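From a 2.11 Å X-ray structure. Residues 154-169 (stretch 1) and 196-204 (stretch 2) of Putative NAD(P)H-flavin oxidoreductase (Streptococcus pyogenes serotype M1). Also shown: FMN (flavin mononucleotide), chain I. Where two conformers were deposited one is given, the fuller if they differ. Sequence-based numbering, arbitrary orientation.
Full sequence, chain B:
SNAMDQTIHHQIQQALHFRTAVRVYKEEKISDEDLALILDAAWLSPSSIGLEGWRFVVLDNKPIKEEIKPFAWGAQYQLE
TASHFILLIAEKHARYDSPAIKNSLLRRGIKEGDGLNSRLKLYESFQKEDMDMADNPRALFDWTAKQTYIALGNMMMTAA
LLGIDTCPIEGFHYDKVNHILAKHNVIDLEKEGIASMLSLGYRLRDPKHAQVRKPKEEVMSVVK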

# COMPACT_ATOMS: atom_id res chain seq x y z
N ASN B 154 -1.80 -5.71 4.05
CA ASN B 154 -1.55 -6.75 5.04
C ASN B 154 -2.81 -7.13 5.80
O ASN B 154 -3.03 -8.29 6.07
CB ASN B 154 -0.42 -6.36 6.00
CG ASN B 154 0.95 -6.46 5.34
OD1 ASN B 154 1.79 -5.56 5.44
ND2 ASN B 154 1.16 -7.55 4.61
N MSE B 155 -3.63 -6.14 6.13
CA MSE B 155 -4.92 -6.41 6.77
C MSE B 155 -5.84 -7.28 5.92
O MSE B 155 -6.42 -8.24 6.42
CB MSE B 155 -5.63 -5.10 7.14
CG MSE B 155 -5.00 -4.47 8.37
SE MSE B 155 -6.13 -3.10 9.14
CE MSE B 155 -5.86 -1.69 7.86
N MSE B 156 -5.98 -6.93 4.64
CA MSE B 156 -6.83 -7.64 3.70
C MSE B 156 -6.38 -9.07 3.42
O MSE B 156 -7.22 -9.93 3.25
CB MSE B 156 -6.95 -6.88 2.39
CG MSE B 156 -7.81 -5.60 2.51
SE MSE B 156 -8.19 -4.91 0.74
CE MSE B 156 -6.38 -4.38 0.29
N MSE B 157 -5.06 -9.30 3.35
CA MSE B 157 -4.52 -10.66 3.18
C MSE B 157 -4.76 -11.52 4.43
O MSE B 157 -5.18 -12.68 4.32
CB MSE B 157 -3.02 -10.64 2.82
CG MSE B 157 -2.43 -12.04 2.61
SE MSE B 157 -3.34 -13.05 1.19
CE MSE B 157 -2.50 -12.10 -0.29
N THR B 158 -4.47 -10.94 5.59
CA THR B 158 -4.77 -11.56 6.87
C THR B 158 -6.26 -11.91 6.98
O THR B 158 -6.59 -13.04 7.24
CB THR B 158 -4.31 -10.66 8.03
OG1 THR B 158 -2.91 -10.40 7.87
CG2 THR B 158 -4.54 -11.34 9.40
N ALA B 159 -7.16 -10.94 6.72
CA ALA B 159 -8.59 -11.22 6.63
C ALA B 159 -8.91 -12.37 5.66
O ALA B 159 -9.66 -13.26 6.00
CB ALA B 159 -9.39 -9.95 6.25
N ALA B 160 -8.32 -12.36 4.46
CA ALA B 160 -8.61 -13.36 3.45
C ALA B 160 -8.24 -14.77 3.92
O ALA B 160 -9.02 -15.69 3.76
CB ALA B 160 -7.91 -13.02 2.15
N LEU B 161 -7.06 -14.91 4.53
CA LEU B 161 -6.56 -16.16 5.11
C LEU B 161 -7.46 -16.68 6.24
O LEU B 161 -7.53 -17.88 6.51
CB LEU B 161 -5.12 -15.99 5.60
CG LEU B 161 -4.07 -15.88 4.52
CD1 LEU B 161 -2.80 -15.18 5.05
CD2 LEU B 161 -3.70 -17.24 3.88
N LEU B 162 -8.16 -15.74 6.87
CA LEU B 162 -9.09 -16.03 7.93
C LEU B 162 -10.52 -16.30 7.40
O LEU B 162 -11.38 -16.72 8.16
CB LEU B 162 -9.08 -14.86 8.91
CG LEU B 162 -7.85 -14.77 9.83
CD1 LEU B 162 -8.00 -13.52 10.71
CD2 LEU B 162 -7.67 -16.05 10.70
N GLY B 163 -10.75 -16.08 6.12
CA GLY B 163 -12.10 -16.21 5.55
C GLY B 163 -12.97 -14.99 5.75
O GLY B 163 -14.17 -15.05 5.55
N ILE B 164 -12.35 -13.88 6.14
CA ILE B 164 -13.05 -12.64 6.42
C ILE B 164 -13.02 -11.81 5.13
O ILE B 164 -11.96 -11.60 4.54
CB ILE B 164 -12.41 -11.90 7.62
CG1 ILE B 164 -12.63 -12.71 8.90
CG2 ILE B 164 -12.94 -10.45 7.74
CD1 ILE B 164 -11.82 -12.21 10.09
N ASP B 165 -14.21 -11.39 4.70
CA ASP B 165 -14.35 -10.49 3.59
C ASP B 165 -14.07 -9.02 3.94
O ASP B 165 -14.22 -8.56 5.08
CB ASP B 165 -15.73 -10.62 2.98
CG ASP B 165 -15.87 -11.90 2.20
OD1 ASP B 165 -15.10 -12.09 1.24
OD2 ASP B 165 -16.70 -12.74 2.58
N THR B 166 -13.70 -8.28 2.92
CA THR B 166 -13.11 -7.00 3.11
C THR B 166 -13.54 -6.11 1.95
O THR B 166 -14.07 -6.62 0.94
CB THR B 166 -11.58 -7.29 3.15
OG1 THR B 166 -11.03 -6.88 4.41
CG2 THR B 166 -10.88 -6.74 2.00
N CYS B 167 -13.39 -4.80 2.11
CA CYS B 167 -13.49 -3.84 1.00
C CYS B 167 -12.65 -2.59 1.30
O CYS B 167 -12.86 -1.92 2.32
CB CYS B 167 -14.95 -3.42 0.76
SG CYS B 167 -15.24 -2.51 -0.81
N PRO B 168 -11.70 -2.26 0.40
CA PRO B 168 -10.89 -1.06 0.61
C PRO B 168 -11.67 0.12 0.04
O PRO B 168 -12.24 -0.02 -1.04
CB PRO B 168 -9.60 -1.35 -0.16
CG PRO B 168 -9.97 -2.38 -1.21
CD PRO B 168 -11.34 -2.96 -0.86
N ILE B 169 -11.75 1.23 0.76
CA ILE B 169 -12.64 2.33 0.37
C ILE B 169 -11.91 3.70 0.26
O ILE B 169 -11.23 4.12 1.20
CB ILE B 169 -13.89 2.40 1.34
CG1 ILE B 169 -14.68 1.07 1.33
CG2 ILE B 169 -14.81 3.53 0.94
CD1 ILE B 169 -15.56 0.82 2.58
N SER B 196 -7.82 6.29 4.05
CA SER B 196 -8.81 5.40 3.45
C SER B 196 -9.67 4.74 4.56
O SER B 196 -9.45 4.96 5.76
CB SER B 196 -8.10 4.35 2.57
OG SER B 196 -7.34 3.48 3.38
N MSE B 197 -10.63 3.92 4.15
CA MSE B 197 -11.39 3.10 5.08
C MSE B 197 -11.34 1.64 4.61
O MSE B 197 -11.09 1.37 3.44
CB MSE B 197 -12.86 3.56 5.12
CG MSE B 197 -13.10 5.03 5.43
SE MSE B 197 -15.01 5.50 5.08
CE MSE B 197 -14.90 7.39 5.32
N LEU B 198 -11.60 0.72 5.53
CA LEU B 198 -11.66 -0.70 5.20
C LEU B 198 -12.88 -1.29 5.92
O LEU B 198 -12.94 -1.25 7.14
CB LEU B 198 -10.38 -1.40 5.66
CG LEU B 198 -10.27 -2.91 5.42
CD1 LEU B 198 -10.23 -3.22 3.91
CD2 LEU B 198 -9.01 -3.40 6.11
N SER B 199 -13.84 -1.83 5.19
CA SER B 199 -14.90 -2.61 5.84
C SER B 199 -14.49 -4.08 5.93
O SER B 199 -13.81 -4.58 5.06
CB SER B 199 -16.23 -2.49 5.10
OG SER B 199 -16.07 -2.81 3.73
N LEU B 200 -14.91 -4.74 7.00
CA LEU B 200 -14.64 -6.15 7.18
C LEU B 200 -15.92 -6.88 7.64
O LEU B 200 -16.79 -6.29 8.29
CB LEU B 200 -13.49 -6.36 8.17
CG LEU B 200 -12.24 -5.51 7.96
CD1 LEU B 200 -12.29 -4.28 8.90
CD2 LEU B 200 -11.00 -6.30 8.23
N GLY B 201 -16.03 -8.16 7.27
CA GLY B 201 -17.21 -8.97 7.63
C GLY B 201 -17.28 -10.23 6.80
O GLY B 201 -16.28 -10.68 6.29
N TYR B 202 -18.46 -10.80 6.66
CA TYR B 202 -18.66 -11.99 5.87
C TYR B 202 -19.66 -11.66 4.79
O TYR B 202 -20.73 -11.10 5.07
CB TYR B 202 -19.12 -13.16 6.74
CG TYR B 202 -18.12 -13.42 7.83
CD1 TYR B 202 -18.31 -12.91 9.13
CD2 TYR B 202 -16.95 -14.13 7.55
CE1 TYR B 202 -17.34 -13.15 10.13
CE2 TYR B 202 -15.99 -14.37 8.52
CZ TYR B 202 -16.18 -13.88 9.80
OH TYR B 202 -15.19 -14.15 10.73
N ARG B 203 -19.32 -12.02 3.55
CA ARG B 203 -20.17 -11.70 2.43
C ARG B 203 -21.56 -12.30 2.65
O ARG B 203 -21.69 -13.42 3.15
CB ARG B 203 -19.56 -12.21 1.13
CG ARG B 203 -19.59 -13.73 0.98
CD ARG B 203 -18.86 -14.18 -0.25
NE ARG B 203 -17.46 -13.80 -0.19
CZ ARG B 203 -16.55 -14.05 -1.13
NH1 ARG B 203 -16.91 -14.69 -2.23
NH2 ARG B 203 -15.29 -13.66 -0.97
N LEU B 204 -22.58 -11.53 2.30
CA LEU B 204 -23.95 -12.03 2.23
C LEU B 204 -24.01 -13.20 1.24
O LEU B 204 -24.55 -14.25 1.56
CB LEU B 204 -24.89 -10.90 1.81
CG LEU B 204 -26.40 -11.07 1.93
CD1 LEU B 204 -26.82 -11.42 3.36
CD2 LEU B 204 -27.09 -9.81 1.44
N1 FMN I . -15.18 -0.38 -4.02
C2 FMN I . -16.34 0.37 -3.73
O2 FMN I . -17.48 -0.09 -3.97
N3 FMN I . -16.21 1.64 -3.16
C4 FMN I . -14.97 2.21 -2.89
O4 FMN I . -14.85 3.39 -2.53
C4A FMN I . -13.81 1.49 -3.18
N5 FMN I . -12.58 2.07 -2.90
C5A FMN I . -11.40 1.38 -3.17
C6 FMN I . -10.17 1.97 -2.86
C7 FMN I . -8.99 1.30 -3.11
C7M FMN I . -7.71 1.86 -2.55
C8 FMN I . -9.02 0.01 -3.69
C8M FMN I . -7.82 -0.88 -3.58
C9 FMN I . -10.25 -0.59 -4.00
C9A FMN I . -11.46 0.09 -3.73
N10 FMN I . -12.72 -0.49 -4.01
C10 FMN I . -13.91 0.20 -3.74
C1' FMN I . -12.83 -1.85 -4.58
C2' FMN I . -12.47 -1.84 -6.08
O2' FMN I . -13.59 -1.49 -6.87
C3' FMN I . -11.97 -3.24 -6.47
O3' FMN I . -10.86 -3.60 -5.68
C4' FMN I . -11.60 -3.40 -7.94
O4' FMN I . -12.73 -3.04 -8.72
C5' FMN I . -11.13 -4.84 -8.23
O5' FMN I . -12.11 -5.84 -7.93
P FMN I . -11.92 -6.97 -6.79
O1P FMN I . -13.27 -7.52 -6.43
O2P FMN I . -11.23 -6.38 -5.59
O3P FMN I . -11.06 -8.10 -7.22
O HOH W 1 -13.03 -15.66 10.39

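How do the two backbones lie against each other? Stretch 1 begins in a helix, turns at Gly163 and returns as the strand 165-169, which lies antiparallel to the strand that carries Ser196 to Gly201, their axes 4.7 Å apart. The turn is a Schellman motif: Gly163 adopts a positive phi, Ile164 N bonds to Ala159 O at 2.8 Å, and Gly163 N bonds to Ala160 O at 3.0 Å. A CB at Gly163 would be jammed against the carbonyl O of the residue before, so the conformation itself calls for glycine. The helix runs nearly parallel to the second strand, at 10°, with 10.3 Å between their axes.

What holds the strands in register? Three hydrogen-bonded pairs alternate with two that lack such bonds. Ile169 N donates to Met197 O at 2.8 Å, and Met197 N returns a bond to Ile169 O at 3.0 Å. Cys167 N reaches Ser199 O and Ser199 N reaches Cys167 O, both at 3.0 Å. At the last pair, Gly201 N gives a bond of 2.9 Å to Asp165 O, whereas the bond from Asp165 N to Gly201 O, though only 2.7 Å long, is weak because its angle at the hydrogen is 128°. Between these pairs, CA-H...O contacts help fill the ladder: Thr166 CA lies 3.2 Å from Ser199 O, and Leu200 CA the same distance from Asp165 O.

Which side chains fill the space between the helix and the sheet? Leu198 and Leu200 share one sheet face with Thr166 and Pro168, and this face meets the helix. Leu198 CD2 packs 3.9 Å from Met155 CB, while Leu198 CD1 comes within 3.7 Å of Met156 CG; both methionines are selenomethionines. Farther along, Leu200 CB meets Ile164 CG2 at 4.1 Å. These apolar contacts bury hydrocarbon away from water, but Thr166 OG1 is buried among them without a hydrogen-bonding partner.

What happens on the opposite face? Here Cys167 and Ser199 are neighbours, with Cys167 CB 3.2 Å from Ser199 OG, and Ile169 CB packs 4.1 Å from Met197 CB. The flavin mononucleotide lies beside strand 165-169, on the side away from the second strand, with Ile169 CA 3.3 Å from FMN N5, in keeping with a flavin oxidoreductase.

How is the far end of the contact secured? Asp165 carries a negative charge that Arg203 meets with a salt bridge, Arg203 NH2 donating to Asp165 OD1 at 2.7 Å and Arg203 NE to Asp165 OD2 at 3.1 Å. Arg203 N adds a 2.9 Å bond to Asp165 OD2, so the carboxylate ties down both the side chain and the backbone of the arginine. Nearby, the Tyr202 CB points away, yet its ring comes back to the turn: Tyr202 CE2 lies 3.8 Å from Ile164 CG1. Its hydroxyl donates to a water, Tyr202 OH to water O 2.7 Å, and that water donates to Leu162 O at 3.0 Å, bridging the two stretches.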